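DUF4627 domain-containing protein (Bacteroides thetaiotaomicron, PDB 3SEE) is of unknown function but has a galactose-binding-like beta-sandwich fold and probably binds sugars. Local coordinates at residues 93-98 / 161-166; 111-116 / 129-134; 145-150 / 173-178; 169-174 / 185-190. All coordinates share one frame; numbering follows the deposited sequence. Where two conformers were deposited one is given.

Contact 1 (93-98 / 161-166)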
loop_
_atom_site.group_PDB
_atom_site.type_symbol
_atom_site.label_atom_id
_atom_site.label_comp_id
_atom_site.label_asym_id
_atom_site.label_seq_id
_atom_site.Cartn_x
_atom_site.Cartn_y
_atom_site.Cartn_z
ATOM N N ILE A 93 -6.488 -13.870 -8.611
ATOM C CA ILE A 93 -7.073 -12.644 -8.064
ATOM C C ILE A 93 -7.033 -12.728 -6.533
ATOM O O ILE A 93 -7.234 -13.796 -5.939
ATOM C CB ILE A 93 -8.469 -12.381 -8.649
ATOM C CG1 ILE A 93 -9.458 -13.460 -8.279
ATOM C CG2 ILE A 93 -8.380 -12.143 -10.206
ATOM C CD1 ILE A 93 -10.901 -13.080 -8.627
ATOM N N TYR A 94 -6.733 -11.586 -5.920
ATOM C CA TYR A 94 -6.585 -11.465 -4.486
ATOM C C TYR A 94 -7.382 -10.261 -4.015
ATOM O O TYR A 94 -7.467 -9.243 -4.701
ATOM C CB TYR A 94 -5.104 -11.291 -4.087
ATOM C CG TYR A 94 -4.258 -12.514 -4.265
ATOM C CD1 TYR A 94 -3.844 -12.916 -5.523
ATOM C CD2 TYR A 94 -3.799 -13.234 -3.170
ATOM C CE1 TYR A 94 -3.045 -14.019 -5.690
ATOM C CE2 TYR A 94 -3.001 -14.355 -3.351
ATOM C CZ TYR A 94 -2.615 -14.715 -4.595
ATOM O OH TYR A 94 -1.810 -15.833 -4.761
ATOM N N VAL A 95 -7.896 -10.356 -2.792
ATOM C CA VAL A 95 -8.541 -9.220 -2.151
ATOM C C VAL A 95 -7.722 -8.756 -0.985
ATOM O O VAL A 95 -7.240 -9.580 -0.205
ATOM C CB VAL A 95 -9.997 -9.526 -1.705
ATOM C CG1 VAL A 95 -10.074 -10.598 -0.628
ATOM C CG2 VAL A 95 -10.715 -8.227 -1.290
ATOM N N LEU A 96 -7.539 -7.445 -0.905
ATOM C CA LEU A 96 -6.934 -6.800 0.248
ATOM C C LEU A 96 -8.019 -6.028 0.974
ATOM O O LEU A 96 -8.723 -5.223 0.363
ATOM C CB LEU A 96 -5.844 -5.820 -0.167
ATOM C CG LEU A 96 -5.130 -5.197 1.076
ATOM C CD1 LEU A 96 -4.134 -6.139 1.725
ATOM C CD2 LEU A 96 -4.470 -3.883 0.859
ATOM N N THR A 97 -8.198 -6.306 2.252
ATOM C CA THR A 97 -9.222 -5.663 3.100
ATOM C C THR A 97 -8.572 -5.159 4.364
ATOM O O THR A 97 -7.653 -5.805 4.883
ATOM C CB THR A 97 -10.394 -6.589 3.561
ATOM O OG1 THR A 97 -9.970 -7.523 4.555
ATOM C CG2 THR A 97 -11.017 -7.322 2.397
ATOM N N PHE A 98 -9.070 -4.049 4.879
ATOM C CA PHE A 98 -8.682 -3.582 6.205
ATOM C C PHE A 98 -9.696 -2.573 6.689
ATOM O O PHE A 98 -10.630 -2.240 5.983
ATOM C CB PHE A 98 -7.256 -3.015 6.241
ATOM C CG PHE A 98 -7.001 -1.879 5.289
ATOM C CD1 PHE A 98 -6.608 -2.130 3.981
ATOM C CD2 PHE A 98 -7.125 -0.559 5.690
ATOM C CE1 PHE A 98 -6.361 -1.101 3.091
ATOM C CE2 PHE A 98 -6.861 0.468 4.804
ATOM C CZ PHE A 98 -6.472 0.195 3.503
ATOM N N LYS A 161 -14.636 -0.065 6.492
ATOM C CA LYS A 161 -14.046 -1.153 5.726
ATOM C C LYS A 161 -13.477 -0.634 4.416
ATOM O O LYS A 161 -14.163 0.073 3.679
ATOM C CB LYS A 161 -15.098 -2.205 5.409
ATOM C CG LYS A 161 -14.497 -3.457 4.761
ATOM C CD LYS A 161 -15.554 -4.475 4.362
ATOM C CE LYS A 161 -14.983 -5.884 4.184
ATOM N NZ LYS A 161 -14.681 -6.602 5.482
ATOM N N VAL A 162 -12.259 -1.032 4.113
ATOM C CA VAL A 162 -11.596 -0.701 2.867
ATOM C C VAL A 162 -11.369 -2.036 2.157
ATOM O O VAL A 162 -10.841 -2.967 2.764
ATOM C CB VAL A 162 -10.283 0.030 3.104
ATOM C CG1 VAL A 162 -9.657 0.466 1.748
ATOM C CG2 VAL A 162 -10.485 1.246 4.006
ATOM N N VAL A 163 -11.766 -2.126 0.879
ATOM C CA VAL A 163 -11.700 -3.379 0.111
ATOM C C VAL A 163 -11.225 -3.081 -1.286
ATOM O O VAL A 163 -11.796 -2.205 -1.941
ATOM C CB VAL A 163 -13.075 -4.019 -0.098
ATOM C CG1 VAL A 163 -12.933 -5.280 -0.954
ATOM C CG2 VAL A 163 -13.722 -4.329 1.279
ATOM N N VAL A 164 -10.224 -3.821 -1.774
ATOM C CA VAL A 164 -9.795 -3.684 -3.147
ATOM C C VAL A 164 -9.304 -5.032 -3.654
ATOM O O VAL A 164 -8.529 -5.718 -2.982
ATOM C CB VAL A 164 -8.743 -2.574 -3.327
ATOM C CG1 VAL A 164 -7.535 -2.761 -2.413
ATOM C CG2 VAL A 164 -8.311 -2.490 -4.817
ATOM N N TYR A 165 -9.723 -5.371 -4.878
ATOM C CA TYR A 165 -9.204 -6.547 -5.570
ATOM C C TYR A 165 -8.052 -6.201 -6.481
ATOM O O TYR A 165 -8.087 -5.187 -7.198
ATOM C CB TYR A 165 -10.313 -7.229 -6.405
ATOM C CG TYR A 165 -11.224 -8.143 -5.624
ATOM C CD1 TYR A 165 -12.080 -7.646 -4.677
ATOM C CD2 TYR A 165 -11.189 -9.517 -5.816
ATOM C CE1 TYR A 165 -12.906 -8.498 -3.938
ATOM C CE2 TYR A 165 -12.028 -10.367 -5.095
ATOM C CZ TYR A 165 -12.856 -9.831 -4.165
ATOM O OH TYR A 165 -13.676 -10.676 -3.436
ATOM N N TYR A 166 -7.057 -7.066 -6.444
ATOM C CA TYR A 166 -5.911 -7.000 -7.337
ATOM C C TYR A 166 -5.856 -8.250 -8.208
ATOM O O TYR A 166 -6.296 -9.331 -7.789
ATOM C CB TYR A 166 -4.578 -6.860 -6.519
ATOM C CG TYR A 166 -4.323 -5.412 -6.121
ATOM C CD1 TYR A 166 -4.816 -4.897 -4.945
ATOM C CD2 TYR A 166 -3.645 -4.563 -6.974
ATOM C CE1 TYR A 166 -4.615 -3.542 -4.649
ATOM C CE2 TYR A 166 -3.475 -3.235 -6.696
ATOM C CZ TYR A 166 -3.952 -2.720 -5.519
ATOM O OH TYR A 166 -3.824 -1.381 -5.183
#

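Contact 2 (111-116 / 129-134)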
loop_
_atom_site.group_PDB
_atom_site.type_symbol
_atom_site.label_atom_id
_atom_site.label_comp_id
_atom_site.label_asym_id
_atom_site.label_seq_id
_atom_site.Cartn_x
_atom_site.Cartn_y
_atom_site.Cartn_z
ATOM N N VAL A 111 -3.573 2.094 -1.180
ATOM C CA VAL A 111 -2.897 0.803 -1.252
ATOM C C VAL A 111 -2.126 0.693 -2.563
ATOM O O VAL A 111 -2.639 1.123 -3.603
ATOM C CB VAL A 111 -3.963 -0.318 -1.344
ATOM C CG1 VAL A 111 -3.315 -1.691 -1.557
ATOM C CG2 VAL A 111 -4.846 -0.289 -0.120
ATOM N N TYR A 112 -0.982 0.020 -2.567
ATOM C CA TYR A 112 -0.409 -0.563 -3.771
ATOM C C TYR A 112 0.375 -1.810 -3.346
ATOM O O TYR A 112 0.656 -2.007 -2.158
ATOM C CB TYR A 112 0.442 0.432 -4.583
ATOM C CG TYR A 112 1.663 1.007 -3.900
ATOM C CD1 TYR A 112 2.831 0.268 -3.780
ATOM C CD2 TYR A 112 1.639 2.275 -3.349
ATOM C CE1 TYR A 112 3.950 0.787 -3.161
ATOM C CE2 TYR A 112 2.755 2.801 -2.713
ATOM C CZ TYR A 112 3.914 2.051 -2.631
ATOM O OH TYR A 112 5.047 2.538 -2.005
ATOM N N ILE A 113 0.739 -2.639 -4.329
ATOM C CA ILE A 113 1.492 -3.865 -4.069
ATOM C C ILE A 113 2.596 -3.918 -5.121
ATOM O O ILE A 113 2.329 -4.012 -6.320
ATOM C CB ILE A 113 0.600 -5.127 -4.120
ATOM C CG1 ILE A 113 -0.672 -4.962 -3.271
ATOM C CG2 ILE A 113 1.420 -6.350 -3.641
ATOM C CD1 ILE A 113 -1.611 -6.194 -3.284
ATOM N N LYS A 114 3.843 -3.810 -4.661
ATOM C CA LYS A 114 4.997 -3.540 -5.514
ATOM C C LYS A 114 6.069 -4.612 -5.364
ATOM O O LYS A 114 6.289 -5.167 -4.297
ATOM C CB LYS A 114 5.594 -2.152 -5.192
ATOM C CG LYS A 114 6.618 -1.665 -6.197
ATOM C CD LYS A 114 7.066 -0.249 -5.882
ATOM C CE LYS A 114 8.002 0.326 -6.927
ATOM N NZ LYS A 114 9.315 -0.388 -6.974
ATOM N N GLN A 115 6.796 -4.833 -6.449
ATOM C CA GLN A 115 7.985 -5.666 -6.447
ATOM C C GLN A 115 9.056 -5.109 -5.502
ATOM O O GLN A 115 9.371 -3.926 -5.537
ATOM C CB GLN A 115 8.518 -5.738 -7.863
ATOM C CG GLN A 115 9.767 -6.609 -8.023
ATOM C CD GLN A 115 10.083 -6.925 -9.474
ATOM O OE1 GLN A 115 9.174 -6.939 -10.309
ATOM N NE2 GLN A 115 11.349 -7.232 -9.775
ATOM N N THR A 116 9.652 -5.982 -4.678
ATOM C CA THR A 116 10.635 -5.525 -3.702
ATOM C C THR A 116 11.962 -5.110 -4.336
ATOM O O THR A 116 12.456 -4.003 -4.063
ATOM C CB THR A 116 10.880 -6.586 -2.637
ATOM O OG1 THR A 116 9.616 -6.982 -2.096
ATOM C CG2 THR A 116 11.791 -6.079 -1.527
ATOM N N THR A 129 7.384 -1.878 -10.704
ATOM C CA THR A 129 6.497 -2.961 -11.119
ATOM C C THR A 129 5.451 -3.225 -10.053
ATOM O O THR A 129 5.806 -3.480 -8.905
ATOM C CB THR A 129 7.308 -4.258 -11.340
ATOM O OG1 THR A 129 8.470 -3.974 -12.143
ATOM C CG2 THR A 129 6.481 -5.328 -11.989
ATOM N N PHE A 130 4.181 -3.147 -10.418
ATOM C CA PHE A 130 3.074 -3.247 -9.465
ATOM C C PHE A 130 2.053 -4.267 -9.966
ATOM O O PHE A 130 1.801 -4.314 -11.164
ATOM C CB PHE A 130 2.332 -1.918 -9.333
ATOM C CG PHE A 130 3.171 -0.732 -8.961
ATOM C CD1 PHE A 130 3.857 0.004 -9.920
ATOM C CD2 PHE A 130 3.226 -0.298 -7.649
ATOM C CE1 PHE A 130 4.561 1.150 -9.571
ATOM C CE2 PHE A 130 3.927 0.840 -7.305
ATOM C CZ PHE A 130 4.596 1.539 -8.255
ATOM N N PHE A 131 1.368 -4.963 -9.065
ATOM C CA PHE A 131 0.172 -5.683 -9.491
ATOM C C PHE A 131 -0.953 -4.704 -9.850
ATOM O O PHE A 131 -1.094 -3.641 -9.238
ATOM C CB PHE A 131 -0.300 -6.628 -8.413
ATOM C CG PHE A 131 0.652 -7.753 -8.143
ATOM C CD1 PHE A 131 1.010 -8.627 -9.148
ATOM C CD2 PHE A 131 1.208 -7.945 -6.884
ATOM C CE1 PHE A 131 1.888 -9.675 -8.890
ATOM C CE2 PHE A 131 2.091 -8.975 -6.627
ATOM C CZ PHE A 131 2.423 -9.848 -7.629
HETATM N N MSE A 132 -1.728 -5.050 -10.864
HETATM C CA MSE A 132 -2.791 -4.188 -11.343
HETATM C C MSE A 132 -4.030 -4.291 -10.471
HETATM O O MSE A 132 -4.530 -5.376 -10.197
HETATM C CB MSE A 132 -3.148 -4.589 -12.766
HETATM C CG MSE A 132 -4.059 -3.559 -13.457
HETATM SE SE MSE A 132 -4.752 -4.203 -15.157
HETATM C CE MSE A 132 -6.352 -5.081 -14.494
ATOM N N ARG A 133 -4.579 -3.144 -10.099
ATOM C CA ARG A 133 -5.855 -3.202 -9.430
ATOM C C ARG A 133 -6.901 -3.717 -10.457
ATOM O O ARG A 133 -6.911 -3.371 -11.640
ATOM C CB ARG A 133 -6.204 -1.893 -8.709
ATOM C CG ARG A 133 -6.501 -0.727 -9.609
ATOM C CD ARG A 133 -6.729 0.580 -8.825
ATOM N NE ARG A 133 -6.841 1.631 -9.799
ATOM C CZ ARG A 133 -7.941 1.910 -10.486
ATOM N NH1 ARG A 133 -9.059 1.237 -10.291
ATOM N NH2 ARG A 133 -7.900 2.885 -11.378
ATOM N N ARG A 134 -7.734 -4.624 -10.003
ATOM C CA ARG A 134 -8.559 -5.385 -10.909
ATOM C C ARG A 134 -9.502 -4.546 -11.743
ATOM O O ARG A 134 -9.738 -4.849 -12.916
ATOM C CB ARG A 134 -9.326 -6.411 -10.107
ATOM C CG ARG A 134 -9.807 -7.498 -10.846
ATOM C CD ARG A 134 -10.094 -8.704 -9.979
ATOM N NE ARG A 134 -10.556 -9.656 -10.946
ATOM C CZ ARG A 134 -11.771 -10.157 -10.993
ATOM N NH1 ARG A 134 -12.679 -9.827 -10.091
ATOM N NH2 ARG A 134 -12.039 -11.060 -11.902
HETATM O O HOH W 1 -0.270 -2.099 -6.998
#

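Contact 3 (145-150 / 173-178)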
loop_
_atom_site.group_PDB
_atom_site.type_symbol
_atom_site.label_atom_id
_atom_site.label_comp_id
_atom_site.label_asym_id
_atom_site.label_seq_id
_atom_site.Cartn_x
_atom_site.Cartn_y
_atom_site.Cartn_z
ATOM N N SER A 145 -4.336 6.007 -11.497
ATOM C CA SER A 145 -3.313 4.971 -11.393
ATOM C C SER A 145 -3.898 3.586 -11.662
ATOM O O SER A 145 -5.006 3.279 -11.210
ATOM C CB SER A 145 -2.736 4.990 -9.975
ATOM O OG SER A 145 -1.662 4.070 -9.841
ATOM N N GLY A 146 -3.123 2.743 -12.326
ATOM C CA GLY A 146 -3.459 1.347 -12.458
ATOM C C GLY A 146 -2.948 0.486 -11.309
ATOM O O GLY A 146 -3.301 -0.687 -11.219
ATOM N N ALA A 147 -2.083 1.063 -10.482
ATOM C CA ALA A 147 -1.415 0.383 -9.376
ATOM C C ALA A 147 -1.983 0.744 -8.015
ATOM O O ALA A 147 -2.264 -0.116 -7.192
ATOM C CB ALA A 147 0.103 0.701 -9.395
ATOM N N GLN A 148 -2.129 2.045 -7.793
ATOM C CA GLN A 148 -2.580 2.531 -6.502
ATOM C C GLN A 148 -4.098 2.683 -6.494
ATOM O O GLN A 148 -4.695 3.202 -7.439
ATOM C CB GLN A 148 -1.956 3.887 -6.197
ATOM C CG GLN A 148 -2.330 4.450 -4.830
ATOM C CD GLN A 148 -1.446 5.577 -4.364
ATOM O OE1 GLN A 148 -0.219 5.532 -4.546
ATOM N NE2 GLN A 148 -2.039 6.597 -3.750
ATOM N N TYR A 149 -4.686 2.164 -5.420
ATOM C CA TYR A 149 -6.098 2.298 -5.115
ATOM C C TYR A 149 -6.253 3.317 -4.002
ATOM O O TYR A 149 -5.527 3.259 -3.017
ATOM C CB TYR A 149 -6.641 0.945 -4.622
ATOM C CG TYR A 149 -8.028 0.981 -4.070
ATOM C CD1 TYR A 149 -9.134 1.099 -4.919
ATOM C CD2 TYR A 149 -8.273 0.927 -2.708
ATOM C CE1 TYR A 149 -10.429 1.143 -4.431
ATOM C CE2 TYR A 149 -9.569 0.965 -2.202
ATOM C CZ TYR A 149 -10.634 1.077 -3.060
ATOM O OH TYR A 149 -11.913 1.118 -2.537
ATOM N N ASN A 150 -7.198 4.223 -4.167
ATOM C CA ASN A 150 -7.529 5.234 -3.161
ATOM C C ASN A 150 -8.981 5.110 -2.777
ATOM O O ASN A 150 -9.819 4.909 -3.655
ATOM C CB ASN A 150 -7.292 6.648 -3.721
ATOM C CG ASN A 150 -5.901 6.822 -4.266
ATOM O OD1 ASN A 150 -4.915 6.647 -3.553
ATOM N ND2 ASN A 150 -5.793 7.183 -5.531
ATOM N N ASN A 173 3.699 -1.081 -15.203
ATOM C CA ASN A 173 5.076 -0.646 -15.118
ATOM C C ASN A 173 5.236 0.774 -14.588
ATOM O O ASN A 173 6.308 1.359 -14.690
ATOM C CB ASN A 173 5.771 -0.796 -16.483
ATOM C CG ASN A 173 5.298 0.241 -17.463
ATOM O OD1 ASN A 173 4.298 0.916 -17.211
ATOM N ND2 ASN A 173 5.986 0.386 -18.585
ATOM N N ALA A 174 4.193 1.314 -13.953
ATOM C CA ALA A 174 4.254 2.659 -13.381
ATOM C C ALA A 174 3.065 2.857 -12.479
ATOM O O ALA A 174 2.049 2.180 -12.615
ATOM C CB ALA A 174 4.288 3.737 -14.478
ATOM N N ILE A 175 3.196 3.811 -11.565
ATOM C CA ILE A 175 2.108 4.218 -10.704
ATOM C C ILE A 175 1.313 5.388 -11.283
ATOM O O ILE A 175 0.218 5.707 -10.827
ATOM C CB ILE A 175 2.650 4.559 -9.289
ATOM C CG1 ILE A 175 1.574 4.468 -8.207
ATOM C CG2 ILE A 175 3.336 5.919 -9.285
ATOM C CD1 ILE A 175 2.129 4.468 -6.776
ATOM N N SER A 176 1.868 6.001 -12.321
ATOM C CA SER A 176 1.286 7.177 -12.932
ATOM C C SER A 176 0.077 6.831 -13.809
ATOM O O SER A 176 -0.144 5.685 -14.187
ATOM C CB SER A 176 2.350 7.894 -13.760
ATOM O OG SER A 176 3.029 6.989 -14.606
ATOM N N SER A 177 -0.709 7.849 -14.120
ATOM C CA SER A 177 -1.814 7.680 -15.050
ATOM C C SER A 177 -1.359 7.453 -16.471
ATOM O O SER A 177 -0.263 7.848 -16.861
ATOM C CB SER A 177 -2.707 8.924 -15.049
ATOM O OG SER A 177 -2.033 9.984 -15.685
ATOM N N LYS A 178 -2.243 6.857 -17.257
ATOM C CA LYS A 178 -1.968 6.659 -18.683
ATOM C C LYS A 178 -1.811 8.012 -19.377
ATOM O O LYS A 178 -0.874 8.204 -20.153
ATOM C CB LYS A 178 -3.060 5.803 -19.324
ATOM C CG LYS A 178 -2.889 5.605 -20.828
ATOM C CD LYS A 178 -1.556 4.953 -21.184
ATOM C CE LYS A 178 -1.495 4.494 -22.649
ATOM N NZ LYS A 178 -1.753 5.569 -23.610
HETATM O O HOH W 2 -0.500 3.189 -13.149
#

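Contact 4 (169-174 / 185-190)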
loop_
_atom_site.group_PDB
_atom_site.type_symbol
_atom_site.label_atom_id
_atom_site.label_comp_id
_atom_site.label_asym_id
_atom_site.label_seq_id
_atom_site.Cartn_x
_atom_site.Cartn_y
_atom_site.Cartn_z
ATOM N N GLY A 169 -2.163 -11.760 -11.765
ATOM C CA GLY A 169 -1.870 -12.109 -13.128
ATOM C C GLY A 169 -1.599 -10.967 -14.095
ATOM O O GLY A 169 -1.310 -11.222 -15.282
ATOM N N GLN A 170 -1.693 -9.703 -13.641
ATOM C CA GLN A 170 -1.345 -8.565 -14.470
ATOM C C GLN A 170 -0.509 -7.584 -13.679
ATOM O O GLN A 170 -0.720 -7.372 -12.490
ATOM C CB GLN A 170 -2.589 -7.863 -15.023
ATOM C CG GLN A 170 -3.484 -8.774 -15.842
ATOM C CD GLN A 170 -4.660 -8.052 -16.403
ATOM O OE1 GLN A 170 -5.801 -8.186 -15.885
ATOM N NE2 GLN A 170 -4.423 -7.302 -17.437
ATOM N N VAL A 171 0.464 -7.002 -14.363
ATOM C CA VAL A 171 1.316 -5.989 -13.781
ATOM C C VAL A 171 1.247 -4.715 -14.605
ATOM O O VAL A 171 0.956 -4.741 -15.809
ATOM C CB VAL A 171 2.780 -6.462 -13.599
ATOM C CG1 VAL A 171 2.896 -7.511 -12.497
ATOM C CG2 VAL A 171 3.360 -6.992 -14.934
ATOM N N VAL A 172 1.537 -3.607 -13.942
ATOM C CA VAL A 172 1.685 -2.320 -14.577
ATOM C C VAL A 172 3.088 -1.768 -14.245
ATOM O O VAL A 172 3.616 -1.992 -13.155
ATOM C CB VAL A 172 0.474 -1.413 -14.203
ATOM C CG1 VAL A 172 0.342 -1.184 -12.703
ATOM C CG2 VAL A 172 0.467 -0.113 -14.973
ATOM N N ASN A 173 3.699 -1.081 -15.203
ATOM C CA ASN A 173 5.076 -0.646 -15.118
ATOM C C ASN A 173 5.236 0.774 -14.588
ATOM O O ASN A 173 6.308 1.359 -14.690
ATOM C CB ASN A 173 5.771 -0.796 -16.483
ATOM C CG ASN A 173 5.298 0.241 -17.463
ATOM O OD1 ASN A 173 4.298 0.916 -17.211
ATOM N ND2 ASN A 173 5.986 0.386 -18.585
ATOM N N ALA A 174 4.193 1.314 -13.953
ATOM C CA ALA A 174 4.254 2.659 -13.381
ATOM C C ALA A 174 3.065 2.857 -12.479
ATOM O O ALA A 174 2.049 2.180 -12.615
ATOM C CB ALA A 174 4.288 3.737 -14.478
ATOM N N GLU A 185 2.556 0.595 -19.483
ATOM C CA GLU A 185 2.205 -0.702 -20.028
ATOM C C GLU A 185 1.610 -1.596 -18.967
ATOM O O GLU A 185 2.165 -1.723 -17.882
ATOM C CB GLU A 185 3.447 -1.409 -20.578
ATOM C CG GLU A 185 4.153 -0.722 -21.724
ATOM C CD GLU A 185 5.315 -1.508 -22.300
ATOM O OE1 GLU A 185 5.509 -2.687 -21.944
ATOM O OE2 GLU A 185 6.045 -0.938 -23.155
ATOM N N VAL A 186 0.497 -2.230 -19.321
ATOM C CA VAL A 186 -0.096 -3.321 -18.580
ATOM C C VAL A 186 0.290 -4.588 -19.313
ATOM O O VAL A 186 0.173 -4.648 -20.549
ATOM C CB VAL A 186 -1.619 -3.181 -18.520
ATOM C CG1 VAL A 186 -2.241 -4.394 -17.853
ATOM C CG2 VAL A 186 -2.029 -1.887 -17.777
ATOM N N SER A 187 0.733 -5.597 -18.594
ATOM C CA SER A 187 1.107 -6.869 -19.193
ATOM C C SER A 187 0.717 -8.040 -18.307
ATOM O O SER A 187 0.527 -7.906 -17.089
ATOM C CB SER A 187 2.597 -6.864 -19.517
ATOM O OG SER A 187 3.354 -6.712 -18.331
ATOM N N ASP A 188 0.623 -9.213 -18.904
ATOM C CA ASP A 188 0.364 -10.409 -18.138
ATOM C C ASP A 188 1.630 -10.792 -17.361
ATOM O O ASP A 188 2.730 -10.836 -17.915
ATOM C CB ASP A 188 -0.023 -11.585 -19.031
ATOM C CG ASP A 188 -1.384 -11.438 -19.671
ATOM O OD1 ASP A 188 -2.182 -10.573 -19.277
ATOM O OD2 ASP A 188 -1.664 -12.254 -20.576
ATOM N N THR A 189 1.458 -11.100 -16.086
ATOM C CA THR A 189 2.586 -11.472 -15.237
ATOM C C THR A 189 3.180 -12.770 -15.758
ATOM O O THR A 189 2.466 -13.727 -16.004
ATOM C CB THR A 189 2.104 -11.718 -13.812
ATOM O OG1 THR A 189 1.288 -10.594 -13.439
ATOM C CG2 THR A 189 3.269 -11.865 -12.841
ATOM N N ASP A 190 4.493 -12.819 -15.914
ATOM C CA ASP A 190 5.145 -14.060 -16.293
ATOM C C ASP A 190 5.022 -15.054 -15.146
ATOM O O ASP A 190 5.085 -14.670 -13.961
ATOM C CB ASP A 190 6.616 -13.795 -16.613
ATOM C CG ASP A 190 7.302 -14.995 -17.250
ATOM O OD1 ASP A 190 7.150 -15.209 -18.465
ATOM O OD2 ASP A 190 7.991 -15.710 -16.516
#

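Contact 1 (93-98 / 161-166)
Ile93 meets Tyr166 through the backbone, its CA lying 3.4 Å from Tyr166 O. Tyr94 and Tyr166 then form a hydrogen-bonded antiparallel pair, with Tyr166 N 2.8 Å from Tyr94 O. The Tyr94 side chain leads away, and its OH takes a bond from Glu90 N. Val95 points to the other face of the sheet, together with Tyr165. Its CB stands over the centre of the Tyr165 ring, 3.8 Å from the centroid, in a CH-pi contact. Val95 CG2 comes to 3.4 Å from Tyr165 CE1 and also touches Val163. An alanine at Tyr165 would probably leave this flank of Val95 without its aromatic cover and open a gap on that face. Leu96 pairs with Val164 by two bonds, one from Leu96 N to Val164 O at 2.9 Å. Thr97 lies side by side with Val163; both have two conformers, so the meeting of their methyls is less certain. With CG between the backbone N and the carbonyl carbon (chi1 57°), the Phe98 ring lies beside Val162, whose CB sits over one face, offset toward the rim. Phe98 CZ is 3.6 Å from Val162 CG1. Leu96, Phe98 and Tyr166 pack on Val111, while Val162 and Val164 pack on Tyr149. These two central strands thus turn one face to the opposing sheet, as in a galactose-binding-like beta sandwich.

Contact 2 (111-116 / 129-134)
Tyr112 and Phe130 are set by different first torsions. In Tyr112, chi1 of 62° puts CG between the backbone N and the carbonyl carbon. In Phe130, chi1 of -55° puts CG anti to the carbonyl carbon. The rings meet as an offset edge-to-face pair, the edge of Phe130 toward the face of Tyr112, with planes at 85°. Lys114 CG stands over a face of Phe130, 4.2 Å from the ring centroid, and CD and CE run on past CE2 and CZ. Its NZ makes a salt bridge to Glu118. A serine at Lys114 would probably leave Phe130 less closely packed and Glu118 without its charged mate. Ile113 CG2 touches the edge of Phe131, 3.6 Å from CD2. The backbones are joined by Phe131 N to Ile113 O at 3.1 Å and Gln115 N to Thr129 O at 3.0 Å. A water accepts from Ile113 N and reaches Phe131 O. Here a single bridge, at Lys114 and Phe130, links strands from the two sheets of the beta sandwich.

Contact 3 (145-150 / 173-178)
Ser145 OG is held by three partners. It donates to Ile175 O at 2.7 Å, approaching with a tilt of 27° from the carbonyl plane. Gln148 N donates to Ser145 OG at 2.9 Å. Ala147 N donates to the same Ser145 OG at 3.1 Å. OG lies anti to the backbone N of Ser145, chi1 -176°, beside the carbonyl carbon. From there it serves the amides that follow as well as the other loop. The hydroxyl therefore fixes the turn at 145-148 and binds 173-178 at the same time. A bound water gives a second link. It accepts from Gly146 N at 2.8 Å and donates to both Ala174 O and Ser176 O. Ile175 CG1 packs on Ala147 CB, 4.2 Å away, and lies beside Ser145 OG. Ile175 CD1 comes to 3.4 Å from Gln148 OE1. The side chains of Gln148 and Ile175 cross obliquely, and Ile175 also packs on Tyr112, Phe130 and Trp76. The other end of the Gln148 amide is held, since NE2 donates to Asn150 OD1 at 2.9 Å in the amide plane. NE2 also bonds to Gln206 OE1. Ser145 O takes a bond from Arg133 NE, which joins the turn to the strand 130-133. The pattern of Ser145 OG is an ST turn combined with an ST motif, placed just before the strand 149-152 and bonded to the loop after 170-172.

Contact 4 (169-174 / 185-190)
Val171 and Ser187 form the close middle of this contact. Val171 N reaches Ser187 O at 2.9 Å, and Ser187 N reaches Val171 O at the same length. Val171 CG2 presses on Ser187 OG at 3.4 Å. Its other branch, CG1, lies 3.6 Å from Thr189 OG1, the two side chains crossing at about a right angle. Thr189 is buried and rests on Leu196 of the helix 194-197, and its OG1 is bonded to Met168 O. Thr189 N also binds Gly169 O, but from 60° above the carbonyl plane. Val171 itself packs on Ile195 and Phe131. The two strands follow each other in the chain and pair antiparallel, so they form a beta hairpin with a long connection. Strand 186-188 is the outermost strand of the eight-stranded sheet within this chain. Although its backbone is tightly paired, Ser187 is exposed, as are Val186 and Asp188. Side-chain contact is thinner on the face of Val172 and Val186. At the connection end the bonding is less regular. Asn173 N to Glu185 O is 3.2 Å and bent to 144°. The Asn173 side chain adds a second bond, as OD1 accepts from Glu185 N at 2.9 Å, with the donor above the carbonyl plane. Asn173 ND2 turns to Ala183 O, which ties the side chain to the connection between the strands.

In the fold
From the N terminus, 93-98 opens contact 1. Contact 2 opens at 111-116 and closes at 129-134, wholly within the span of contact 1. Segment 145-150 then opens contact 3 before 161-166 closes contact 1, so contacts 1 and 3 cross. Contact 4 opens at 169-174, which overlaps 173-178, the segment that closes contact 3; they share Asn173 and Ala174. Contact 4 closes last, at 185-190. Contacts 1 and 4 lie in the eight-stranded antiparallel sheet, at its middle and its edge. Between them runs strand 130-133, which contact 2 joins to the mixed sheet. Contact 3 ties the lead-in to strand 149-152 of the mixed sheet to the loop after strand 170-172.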